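Local coordinates for protein glycerol-3-phosphate dehydrogenase [NAD(+)] 1 (Saccharomyces cerevisiae, PDB 4FGW) that catalyses the NAD-linked interconversion of dihydroxyacetone phosphate and glycerol 3-phosphate, driving glycerol accumulation in yeast under hyperosmotic stress, at residues Lys36-Gly41 with Lys116-Ile121. Sequence-based numbering, arbitrary orientation.
Sequences KVTVIG and KDVDII
K36 and D119 open the parallel pairing of two central Rossmann strands, 35-40 and 120-123, with a carboxylate oxygen accepting the first amide. OD2 of D119 takes the backbone N-H of K36 through its anti lone pair at 2.9 Å, almost straight (178°). CG of D119 lies anti to its carbonyl carbon, beside its backbone N (chi1 -64°), while the turn about chi2 (-73°) sets OD2. O of K36 accepts two amides, D119 N at 3.0 Å and I120 N at 3.1 Å; T38 N then bonds to I120 O. An alanine at D119 would probably leave the K36 N-H without this acceptor and the strand entry less firmly fixed.

Inward, the contact is buried. CG1 of V37 meets CB of I120 on the face where V37 also packs on helix 44-59 and both meet F64; on the other, CG1 of I40 reaches CG2 of I121 at 3.7 Å, and CG2 of V118 makes the tight spot, 3.1 Å from OG1 of T38, which bonds to S114 O. The solvent side is looser: exposed K36 lends D117 O an aliphatic carbon, CD, at 3.6 Å, and K36 NZ has K116 NZ at 6.2 Å and D119 OD2 at 6.7 Å, neither in contact. Amide bonds and buried aliphatic contacts, rather than a salt bridge, therefore join the strand leading into G41, part of the probable NAD-binding glycine-rich turn, to its neighbour.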
# COMPACT_ATOMS: atom_id res chain seq x y z
N LYS A 36 -12.06 -31.44 16.29
CA LYS A 36 -11.01 -32.25 15.66
C LYS A 36 -10.65 -31.56 14.34
O LYS A 36 -11.54 -31.26 13.54
CB LYS A 36 -11.51 -33.68 15.43
CG LYS A 36 -10.43 -34.74 15.64
CD LYS A 36 -11.02 -36.15 15.72
CE LYS A 36 -11.33 -36.58 17.14
NZ LYS A 36 -11.83 -37.98 17.19
N VAL A 37 -9.36 -31.24 14.14
CA VAL A 37 -8.89 -30.53 12.94
C VAL A 37 -8.03 -31.41 12.03
O VAL A 37 -7.12 -32.10 12.50
CB VAL A 37 -8.18 -29.18 13.27
CG1 VAL A 37 -8.15 -28.26 12.05
CG2 VAL A 37 -8.83 -28.47 14.45
N THR A 38 -8.33 -31.38 10.72
CA THR A 38 -7.58 -32.10 9.68
C THR A 38 -7.16 -31.13 8.58
O THR A 38 -7.96 -30.31 8.12
CB THR A 38 -8.37 -33.31 9.15
OG1 THR A 38 -8.57 -34.25 10.21
CG2 THR A 38 -7.67 -34.02 7.98
N VAL A 39 -5.89 -31.24 8.15
CA VAL A 39 -5.31 -30.44 7.07
C VAL A 39 -5.12 -31.35 5.85
O VAL A 39 -4.44 -32.38 5.95
CB VAL A 39 -3.99 -29.74 7.51
CG1 VAL A 39 -3.38 -28.93 6.36
CG2 VAL A 39 -4.22 -28.85 8.72
N ILE A 40 -5.74 -30.99 4.72
CA ILE A 40 -5.59 -31.73 3.46
C ILE A 40 -4.53 -30.95 2.67
O ILE A 40 -4.85 -29.90 2.10
CB ILE A 40 -6.95 -31.84 2.69
CG1 ILE A 40 -8.11 -32.43 3.56
CG2 ILE A 40 -6.80 -32.56 1.34
CD1 ILE A 40 -7.93 -33.83 4.17
N GLY A 41 -3.27 -31.41 2.70
CA GLY A 41 -2.21 -30.68 2.02
C GLY A 41 -0.83 -31.29 1.92
O GLY A 41 -0.41 -31.69 0.82
N LYS A 116 -11.93 -38.89 9.27
CA LYS A 116 -12.66 -39.68 10.25
C LYS A 116 -13.32 -38.81 11.27
O LYS A 116 -12.68 -38.32 12.18
CB LYS A 116 -11.71 -40.63 10.97
CG LYS A 116 -12.28 -42.02 11.21
CD LYS A 116 -13.42 -41.99 12.23
CE LYS A 116 -13.62 -43.33 12.95
NZ LYS A 116 -13.09 -43.34 14.35
N ASP A 117 -14.62 -38.64 11.12
CA ASP A 117 -15.33 -37.59 11.82
C ASP A 117 -14.40 -36.51 12.35
O ASP A 117 -13.71 -36.63 13.35
CB ASP A 117 -16.34 -38.09 12.86
CG ASP A 117 -17.76 -37.70 12.49
OD1 ASP A 117 -18.24 -36.64 12.96
OD2 ASP A 117 -18.39 -38.43 11.71
N VAL A 118 -14.42 -35.43 11.60
CA VAL A 118 -13.54 -34.34 11.76
C VAL A 118 -14.52 -33.21 11.76
O VAL A 118 -15.57 -33.30 11.16
CB VAL A 118 -12.69 -34.23 10.53
CG1 VAL A 118 -13.53 -33.78 9.38
CG2 VAL A 118 -11.52 -33.35 10.74
N ASP A 119 -14.17 -32.14 12.44
CA ASP A 119 -15.04 -30.99 12.64
C ASP A 119 -14.62 -29.87 11.70
O ASP A 119 -15.47 -29.27 11.05
CB ASP A 119 -15.04 -30.53 14.11
CG ASP A 119 -15.60 -31.57 15.05
OD1 ASP A 119 -16.84 -31.77 15.05
OD2 ASP A 119 -14.81 -32.19 15.79
N ILE A 120 -13.29 -29.60 11.63
CA ILE A 120 -12.73 -28.54 10.79
C ILE A 120 -11.74 -29.09 9.76
O ILE A 120 -10.76 -29.74 10.14
CB ILE A 120 -12.11 -27.38 11.64
CG1 ILE A 120 -13.05 -26.92 12.79
CG2 ILE A 120 -11.68 -26.19 10.74
CD1 ILE A 120 -12.36 -26.20 13.96
N ILE A 121 -11.98 -28.82 8.46
CA ILE A 121 -11.06 -29.21 7.39
C ILE A 121 -10.35 -27.96 6.87
O ILE A 121 -11.00 -26.98 6.51
CB ILE A 121 -11.70 -30.05 6.23
CG1 ILE A 121 -12.30 -31.37 6.75
CG2 ILE A 121 -10.66 -30.33 5.13
CD1 ILE A 121 -13.16 -32.16 5.73